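Local coordinates for polyketide synthase associated protein 5 (Mycobacterium tuberculosis, PDB 1Q9J) that probably catalyses the diesterification of phthiocerol, phthiodiolone and phenolphthiocerol with mycocerosic acids, the final step in making the mycobacterial dimycocerosate lipids, at residues A[43-57]-A[98-110]. Numbering follows the deposited sequence.
Sequences FDALLETHPVLASHL and LDQSVSLLHLQLI
Leu-107 CB sits over one face of the Phe-43 ring, above its centre: it lies 3.7 Å from the ring centroid and 14° off the ring normal, a CH-pi contact. The CD2 branch of Leu-107 extends the overlap to the CD1 side of the same ring. From a CB already directed at the strand, the anti CG of Phe-43 carries the ring onward. One turn of helix on, Leu-47 CD2 approaches Leu-105 CD2, which also meets Phe-43 CE1 and, at 3.7 Å, Leu-53 CB. Leu-105 CD2 therefore sits between Phe-43 and Leu-47 of the helix and Leu-53 beyond it. The short axes of helix 43-49 and strand 105-110 run nearly antiparallel (166°), 11.0 Å apart.

Farther along, a backbone hydrogen bond joins the apolar packing. Leu-57 N donates to Gln-100 O at 3.0 Å, with a nearly straight N-H...O angle of 167°, although the donor stands above the carbonyl plane. Leu-57 CD1 packs on Gln-100 CB, and Ser-101 CA approaches Leu-57 O in a CA-H...O contact of 3.2 Å. Leu-104 CG packs 3.4 Å from Ser-55 O, while Ser-55 OG turns back to bond Val-52 O at 3.0 Å. His-56 lays its CB and ring against the carbonyls of 100-102.

In the second shell, Asp-99 O accepts from Val-102 N and Ser-103 N, bracing the loop that presents Gln-100 O. His-56 NE2 bonds Glu-58 OE2 and ND1 bonds Asp-70 OD2, an acidic pair that would probably favour a protonated imidazole. The chemistry implies an apolar helix-on-sheet interface with one directional backbone bond across it; the Gln-100 side chain lies about 8 Å from that of His-124, the probable proton acceptor.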
ATOM      1  N   PHE A  43       9.249 -19.799   2.739  1.00 49.11           N
ATOM      2  CA  PHE A  43       7.859 -19.465   2.993  1.00 52.13           C
ATOM      3  C   PHE A  43       7.415 -20.105   4.319  1.00 56.49           C
ATOM      4  O   PHE A  43       6.771 -19.455   5.144  1.00 57.86           O
ATOM      5  CB  PHE A  43       6.977 -19.947   1.834  1.00 52.99           C
ATOM      6  CG  PHE A  43       5.527 -19.594   1.996  1.00 55.00           C
ATOM      7  CD1 PHE A  43       5.124 -18.273   2.139  1.00 58.27           C
ATOM      8  CD2 PHE A  43       4.558 -20.583   2.016  1.00 57.56           C
ATOM      9  CE1 PHE A  43       3.771 -17.944   2.297  1.00 60.09           C
ATOM     10  CE2 PHE A  43       3.206 -20.261   2.176  1.00 60.65           C
ATOM     11  CZ  PHE A  43       2.816 -18.941   2.314  1.00 57.92           C
ATOM     12  N   ASP A  44       7.774 -21.371   4.538  1.00 58.76           N
ATOM     13  CA  ASP A  44       7.405 -22.054   5.786  1.00 59.66           C
ATOM     14  C   ASP A  44       8.077 -21.394   6.992  1.00 59.32           C
ATOM     15  O   ASP A  44       7.463 -21.263   8.059  1.00 60.49           O
ATOM     16  CB  ASP A  44       7.801 -23.542   5.758  1.00 61.28           C
ATOM     17  CG  ASP A  44       6.925 -24.372   4.824  1.00 59.33           C
ATOM     18  OD1 ASP A  44       5.679 -24.225   4.859  1.00 62.38           O
ATOM     19  OD2 ASP A  44       7.479 -25.196   4.078  1.00 57.24           O
ATOM     20  N   ALA A  45       9.342 -21.000   6.827  1.00 58.03           N
ATOM     21  CA  ALA A  45      10.118 -20.354   7.903  1.00 57.21           C
ATOM     22  C   ALA A  45       9.487 -19.002   8.248  1.00 57.31           C
ATOM     23  O   ALA A  45       9.335 -18.652   9.420  1.00 54.12           O
ATOM     24  CB  ALA A  45      11.573 -20.158   7.461  1.00 53.16           C
ATOM     25  N   LEU A  46       9.121 -18.262   7.205  1.00 57.01           N
ATOM     26  CA  LEU A  46       8.482 -16.972   7.361  1.00 56.57           C
ATOM     27  C   LEU A  46       7.207 -17.163   8.184  1.00 57.84           C
ATOM     28  O   LEU A  46       7.009 -16.506   9.208  1.00 60.11           O
ATOM     29  CB  LEU A  46       8.129 -16.401   5.991  1.00 55.96           C
ATOM     30  CG  LEU A  46       7.426 -15.039   5.944  1.00 56.23           C
ATOM     31  CD1 LEU A  46       8.464 -13.937   5.700  1.00 55.51           C
ATOM     32  CD2 LEU A  46       6.389 -15.041   4.827  1.00 47.68           C
ATOM     33  N   LEU A  47       6.344 -18.071   7.743  1.00 56.59           N
ATOM     34  CA  LEU A  47       5.106 -18.322   8.460  1.00 55.11           C
ATOM     35  C   LEU A  47       5.315 -18.649   9.921  1.00 57.81           C
ATOM     36  O   LEU A  47       4.471 -18.336  10.750  1.00 57.34           O
ATOM     37  CB  LEU A  47       4.327 -19.457   7.815  1.00 52.10           C
ATOM     38  CG  LEU A  47       3.106 -18.952   7.045  1.00 54.45           C
ATOM     39  CD1 LEU A  47       2.471 -20.106   6.301  1.00 57.29           C
ATOM     40  CD2 LEU A  47       2.119 -18.313   8.011  1.00 53.52           C
ATOM     41  N   GLU A  48       6.430 -19.281  10.252  1.00 59.95           N
ATOM     42  CA  GLU A  48       6.656 -19.610  11.642  1.00 60.26           C
ATOM     43  C   GLU A  48       7.058 -18.382  12.425  1.00 60.56           C
ATOM     44  O   GLU A  48       6.945 -18.355  13.647  1.00 60.67           O
ATOM     45  CB  GLU A  48       7.721 -20.679  11.758  1.00 64.57           C
ATOM     46  CG  GLU A  48       7.212 -22.042  11.378  1.00 72.30           C
ATOM     47  CD  GLU A  48       8.322 -23.052  11.294  1.00 76.94           C
ATOM     48  OE1 GLU A  48       9.163 -22.929  10.379  1.00 78.75           O
ATOM     49  OE2 GLU A  48       8.361 -23.958  12.151  1.00 80.89           O
ATOM     50  N   THR A  49       7.517 -17.357  11.722  1.00 57.20           N
ATOM     51  CA  THR A  49       7.916 -16.143  12.399  1.00 53.15           C
ATOM     52  C   THR A  49       6.726 -15.233  12.603  1.00 53.50           C
ATOM     53  O   THR A  49       6.737 -14.365  13.470  1.00 57.18           O
ATOM     54  CB  THR A  49       8.957 -15.377  11.600  1.00 50.07           C
ATOM     55  OG1 THR A  49      10.096 -16.214  11.367  1.00 46.10           O
ATOM     56  CG2 THR A  49       9.380 -14.149  12.363  1.00 51.60           C
ATOM     57  N   HIS A  50       5.694 -15.454  11.802  1.00 51.10           N
ATOM     58  CA  HIS A  50       4.488 -14.648  11.864  1.00 48.91           C
ATOM     59  C   HIS A  50       3.290 -15.580  11.877  1.00 47.97           C
ATOM     60  O   HIS A  50       2.455 -15.548  10.979  1.00 51.47           O
ATOM     61  CB  HIS A  50       4.451 -13.744  10.640  1.00 47.72           C
ATOM     62  CG  HIS A  50       5.709 -12.958  10.452  1.00 45.08           C
ATOM     63  ND1 HIS A  50       6.154 -12.047  11.384  1.00 42.42           N
ATOM     64  CD2 HIS A  50       6.639 -12.976   9.468  1.00 45.83           C
ATOM     65  CE1 HIS A  50       7.305 -11.537  10.984  1.00 38.22           C
ATOM     66  NE2 HIS A  50       7.622 -12.083   9.825  1.00 45.59           N
ATOM     67  N   PRO A  51       3.176 -16.413  12.917  1.00 49.75           N
ATOM     68  CA  PRO A  51       2.054 -17.346  12.981  1.00 49.21           C
ATOM     69  C   PRO A  51       0.642 -16.786  12.877  1.00 47.10           C
ATOM     70  O   PRO A  51      -0.316 -17.548  12.792  1.00 50.60           O
ATOM     71  CB  PRO A  51       2.309 -18.100  14.290  1.00 45.33           C
ATOM     72  CG  PRO A  51       3.045 -17.118  15.118  1.00 40.95           C
ATOM     73  CD  PRO A  51       4.011 -16.520  14.127  1.00 47.76           C
ATOM     74  N   VAL A  52       0.496 -15.468  12.859  1.00 42.96           N
ATOM     75  CA  VAL A  52      -0.847 -14.894  12.754  1.00 42.77           C
ATOM     76  C   VAL A  52      -1.371 -15.105  11.324  1.00 40.67           C
ATOM     77  O   VAL A  52      -2.558 -15.359  11.112  1.00 36.86           O
ATOM     78  CB  VAL A  52      -0.847 -13.386  13.048  1.00 42.76           C
ATOM     79  CG1 VAL A  52      -2.246 -12.931  13.395  1.00 39.32           C
ATOM     80  CG2 VAL A  52       0.073 -13.090  14.177  1.00 51.94           C
ATOM     81  N   LEU A  53      -0.465 -14.976  10.358  1.00 35.64           N
ATOM     82  CA  LEU A  53      -0.788 -15.146   8.956  1.00 37.02           C
ATOM     83  C   LEU A  53      -1.473 -16.487   8.706  1.00 39.47           C
ATOM     84  O   LEU A  53      -2.146 -16.687   7.677  1.00 41.38           O
ATOM     85  CB  LEU A  53       0.478 -15.057   8.110  1.00 34.68           C
ATOM     86  CG  LEU A  53       1.244 -13.767   8.338  1.00 33.23           C
ATOM     87  CD1 LEU A  53       2.550 -13.770   7.562  1.00 36.76           C
ATOM     88  CD2 LEU A  53       0.376 -12.610   7.923  1.00 25.27           C
ATOM     89  N   ALA A  54      -1.317 -17.408   9.648  1.00 37.30           N
ATOM     90  CA  ALA A  54      -1.929 -18.706   9.502  1.00 34.91           C
ATOM     91  C   ALA A  54      -3.315 -18.701  10.088  1.00 36.82           C
ATOM     92  O   ALA A  54      -3.633 -19.522  10.936  1.00 47.17           O
ATOM     93  CB  ALA A  54      -1.088 -19.745  10.201  1.00 35.50           C
ATOM     94  N   SER A  55      -4.155 -17.789   9.637  1.00 35.02           N
ATOM     95  CA  SER A  55      -5.494 -17.752  10.178  1.00 35.93           C
ATOM     96  C   SER A  55      -6.495 -17.306   9.138  1.00 35.72           C
ATOM     97  O   SER A  55      -6.181 -17.235   7.955  1.00 37.87           O
ATOM     98  CB  SER A  55      -5.543 -16.783  11.338  1.00 39.85           C
ATOM     99  OG  SER A  55      -5.528 -15.453  10.845  1.00 53.01           O
ATOM    100  N   HIS A  56      -7.700 -17.000   9.604  1.00 34.14           N
ATOM    101  CA  HIS A  56      -8.773 -16.556   8.743  1.00 37.13           C
ATOM    102  C   HIS A  56      -9.736 -15.730   9.566  1.00 39.50           C
ATOM    103  O   HIS A  56      -9.598 -15.646  10.786  1.00 40.82           O
ATOM    104  CB  HIS A  56      -9.511 -17.743   8.139  1.00 38.51           C
ATOM    105  CG  HIS A  56     -10.156 -18.634   9.149  1.00 40.26           C
ATOM    106  ND1 HIS A  56      -9.506 -19.710   9.717  1.00 38.12           N
ATOM    107  CD2 HIS A  56     -11.379 -18.582   9.729  1.00 40.25           C
ATOM    108  CE1 HIS A  56     -10.301 -20.280  10.604  1.00 45.12           C
ATOM    109  NE2 HIS A  56     -11.443 -19.615  10.631  1.00 40.90           N
ATOM    110  N   LEU A  57     -10.718 -15.133   8.897  1.00 41.16           N
ATOM    111  CA  LEU A  57     -11.699 -14.287   9.567  1.00 41.23           C
ATOM    112  C   LEU A  57     -13.067 -14.930   9.659  1.00 42.82           C
ATOM    113  O   LEU A  57     -13.490 -15.633   8.749  1.00 45.72           O
ATOM    114  CB  LEU A  57     -11.843 -12.968   8.822  1.00 42.39           C
ATOM    115  CG  LEU A  57     -10.642 -12.044   8.785  1.00 41.85           C
ATOM    116  CD1 LEU A  57     -10.755 -11.169   7.571  1.00 42.95           C
ATOM    117  CD2 LEU A  57     -10.556 -11.243  10.061  1.00 40.12           C
ATOM    118  N   LEU A  98      -9.388 -16.309  -3.500  1.00 76.68           N
ATOM    119  CA  LEU A  98      -9.004 -15.723  -2.223  1.00 69.60           C
ATOM    120  C   LEU A  98     -10.249 -15.646  -1.370  1.00 68.30           C
ATOM    121  O   LEU A  98     -11.276 -15.152  -1.822  1.00 70.89           O
ATOM    122  CB  LEU A  98      -8.450 -14.316  -2.424  1.00 62.38           C
ATOM    123  CG  LEU A  98      -7.299 -14.203  -3.408  1.00 57.76           C
ATOM    124  CD1 LEU A  98      -7.117 -12.757  -3.751  1.00 58.42           C
ATOM    125  CD2 LEU A  98      -6.028 -14.813  -2.848  1.00 52.88           C
ATOM    126  N   ASP A  99     -10.158 -16.122  -0.134  1.00 66.10           N
ATOM    127  CA  ASP A  99     -11.310 -16.096   0.751  1.00 63.87           C
ATOM    128  C   ASP A  99     -10.916 -15.843   2.203  1.00 61.78           C
ATOM    129  O   ASP A  99     -10.206 -16.648   2.799  1.00 64.44           O
ATOM    130  CB  ASP A  99     -12.051 -17.426   0.653  1.00 66.23           C
ATOM    131  CG  ASP A  99     -13.316 -17.449   1.480  1.00 70.34           C
ATOM    132  OD1 ASP A  99     -13.950 -18.518   1.577  1.00 68.92           O
ATOM    133  OD2 ASP A  99     -13.686 -16.395   2.029  1.00 76.20           O
ATOM    134  N   GLN A 100     -11.384 -14.726   2.757  1.00 56.90           N
ATOM    135  CA  GLN A 100     -11.105 -14.354   4.145  1.00 50.99           C
ATOM    136  C   GLN A 100     -11.388 -15.469   5.134  1.00 53.29           C
ATOM    137  O   GLN A 100     -10.560 -15.780   5.990  1.00 57.28           O
ATOM    138  CB  GLN A 100     -11.969 -13.183   4.579  1.00 46.72           C
ATOM    139  CG  GLN A 100     -11.766 -11.920   3.823  1.00 43.72           C
ATOM    140  CD  GLN A 100     -12.655 -10.812   4.360  1.00 43.89           C
ATOM    141  OE1 GLN A 100     -12.399  -9.633   4.135  1.00 46.18           O
ATOM    142  NE2 GLN A 100     -13.713 -11.192   5.076  1.00 34.82           N
ATOM    143  N   SER A 101     -12.588 -16.036   5.029  1.00 52.24           N
ATOM    144  CA  SER A 101     -13.042 -17.104   5.915  1.00 48.47           C
ATOM    145  C   SER A 101     -12.146 -18.325   5.863  1.00 45.87           C
ATOM    146  O   SER A 101     -12.198 -19.167   6.753  1.00 48.45           O
ATOM    147  CB  SER A 101     -14.459 -17.508   5.542  1.00 46.75           C
ATOM    148  OG  SER A 101     -14.518 -17.828   4.170  1.00 49.78           O
ATOM    149  N   VAL A 102     -11.312 -18.409   4.833  1.00 40.97           N
ATOM    150  CA  VAL A 102     -10.421 -19.546   4.696  1.00 43.16           C
ATOM    151  C   VAL A 102      -8.951 -19.269   5.010  1.00 44.47           C
ATOM    152  O   VAL A 102      -8.434 -19.757   6.001  1.00 45.33           O
ATOM    153  CB  VAL A 102     -10.516 -20.138   3.272  1.00 44.40           C
ATOM    154  CG1 VAL A 102      -9.604 -21.352   3.144  1.00 40.32           C
ATOM    155  CG2 VAL A 102     -11.956 -20.511   2.961  1.00 40.94           C
ATOM    156  N   SER A 103      -8.282 -18.492   4.167  1.00 48.69           N
ATOM    157  CA  SER A 103      -6.859 -18.192   4.354  1.00 50.74           C
ATOM    158  C   SER A 103      -6.602 -16.691   4.174  1.00 52.10           C
ATOM    159  O   SER A 103      -7.413 -15.990   3.568  1.00 57.22           O
ATOM    160  CB  SER A 103      -6.056 -19.009   3.331  1.00 52.14           C
ATOM    161  OG  SER A 103      -4.670 -18.769   3.397  1.00 58.36           O
ATOM    162  N   LEU A 104      -5.490 -16.179   4.693  1.00 49.90           N
ATOM    163  CA  LEU A 104      -5.200 -14.748   4.527  1.00 44.97           C
ATOM    164  C   LEU A 104      -3.854 -14.547   3.859  1.00 46.09           C
ATOM    165  O   LEU A 104      -3.413 -13.420   3.674  1.00 49.66           O
ATOM    166  CB  LEU A 104      -5.183 -14.047   5.881  1.00 37.25           C
ATOM    167  CG  LEU A 104      -6.478 -14.133   6.686  1.00 34.93           C
ATOM    168  CD1 LEU A 104      -6.305 -13.389   8.002  1.00 26.31           C
ATOM    169  CD2 LEU A 104      -7.615 -13.528   5.885  1.00 35.92           C
ATOM    170  N   LEU A 105      -3.216 -15.649   3.491  1.00 44.65           N
ATOM    171  CA  LEU A 105      -1.913 -15.591   2.864  1.00 46.76           C
ATOM    172  C   LEU A 105      -1.784 -16.707   1.820  1.00 49.85           C
ATOM    173  O   LEU A 105      -2.189 -17.856   2.057  1.00 47.20           O
ATOM    174  CB  LEU A 105      -0.833 -15.733   3.938  1.00 43.51           C
ATOM    175  CG  LEU A 105       0.632 -15.696   3.501  1.00 45.98           C
ATOM    176  CD1 LEU A 105       0.967 -14.347   2.887  1.00 40.84           C
ATOM    177  CD2 LEU A 105       1.514 -15.977   4.690  1.00 49.64           C
ATOM    178  N   HIS A 106      -1.211 -16.353   0.670  1.00 50.75           N
ATOM    179  CA  HIS A 106      -1.013 -17.277  -0.443  1.00 52.81           C
ATOM    180  C   HIS A 106       0.277 -16.924  -1.186  1.00 55.11           C
ATOM    181  O   HIS A 106       0.472 -15.772  -1.594  1.00 56.88           O
ATOM    182  CB  HIS A 106      -2.197 -17.196  -1.421  1.00 52.06           C
ATOM    183  CG  HIS A 106      -3.456 -17.841  -0.918  1.00 55.82           C
ATOM    184  ND1 HIS A 106      -3.571 -19.199  -0.732  1.00 56.48           N
ATOM    185  CD2 HIS A 106      -4.653 -17.311  -0.572  1.00 54.93           C
ATOM    186  CE1 HIS A 106      -4.788 -19.482  -0.292  1.00 53.59           C
ATOM    187  NE2 HIS A 106      -5.463 -18.356  -0.186  1.00 57.48           N
ATOM    188  N   LEU A 107       1.167 -17.901  -1.343  1.00 55.09           N
ATOM    189  CA  LEU A 107       2.409 -17.673  -2.080  1.00 59.90           C
ATOM    190  C   LEU A 107       2.312 -18.443  -3.392  1.00 63.14           C
ATOM    191  O   LEU A 107       2.430 -19.664  -3.416  1.00 66.06           O
ATOM    192  CB  LEU A 107       3.637 -18.143  -1.285  1.00 55.54           C
ATOM    193  CG  LEU A 107       4.954 -17.903  -2.040  1.00 53.73           C
ATOM    194  CD1 LEU A 107       5.007 -16.461  -2.526  1.00 48.44           C
ATOM    195  CD2 LEU A 107       6.152 -18.211  -1.154  1.00 53.79           C
ATOM    196  N   GLN A 108       2.104 -17.722  -4.487  1.00 67.27           N
ATOM    197  CA  GLN A 108       1.957 -18.351  -5.796  1.00 68.23           C
ATOM    198  C   GLN A 108       3.154 -18.182  -6.735  1.00 65.83           C
ATOM    199  O   GLN A 108       3.449 -17.074  -7.183  1.00 61.20           O
ATOM    200  CB  GLN A 108       0.703 -17.799  -6.471  1.00 71.35           C
ATOM    201  CG  GLN A 108       0.377 -18.447  -7.795  1.00 75.93           C
ATOM    202  CD  GLN A 108      -0.660 -17.661  -8.557  1.00 77.88           C
ATOM    203  OE1 GLN A 108      -0.444 -16.491  -8.883  1.00 77.99           O
ATOM    204  NE2 GLN A 108      -1.795 -18.296  -8.852  1.00 80.07           N
ATOM    205  N   LEU A 109       3.826 -19.290  -7.038  1.00 66.01           N
ATOM    206  CA  LEU A 109       4.973 -19.274  -7.937  1.00 68.52           C
ATOM    207  C   LEU A 109       4.634 -19.883  -9.296  1.00 72.48           C
ATOM    208  O   LEU A 109       4.278 -21.058  -9.383  1.00 72.03           O
ATOM    209  CB  LEU A 109       6.134 -20.055  -7.333  1.00 65.72           C
ATOM    210  CG  LEU A 109       7.345 -20.175  -8.263  1.00 62.96           C
ATOM    211  CD1 LEU A 109       7.922 -18.794  -8.519  1.00 59.40           C
ATOM    212  CD2 LEU A 109       8.384 -21.095  -7.641  1.00 59.38           C
ATOM    213  N   ILE A 110       4.761 -19.091 -10.356  1.00 77.23           N
ATOM    214  CA  ILE A 110       4.461 -19.569 -11.704  1.00 82.76           C
ATOM    215  C   ILE A 110       5.729 -19.652 -12.565  1.00 84.77           C
ATOM    216  O   ILE A 110       6.258 -18.632 -13.004  1.00 84.11           O
ATOM    217  CB  ILE A 110       3.444 -18.646 -12.411  1.00 83.17           C
ATOM    218  CG1 ILE A 110       2.270 -18.355 -11.487  1.00 83.96           C
ATOM    219  CG2 ILE A 110       2.910 -19.322 -13.662  1.00 85.42           C
ATOM    220  CD1 ILE A 110       1.242 -17.436 -12.097  1.00 86.48           C
TER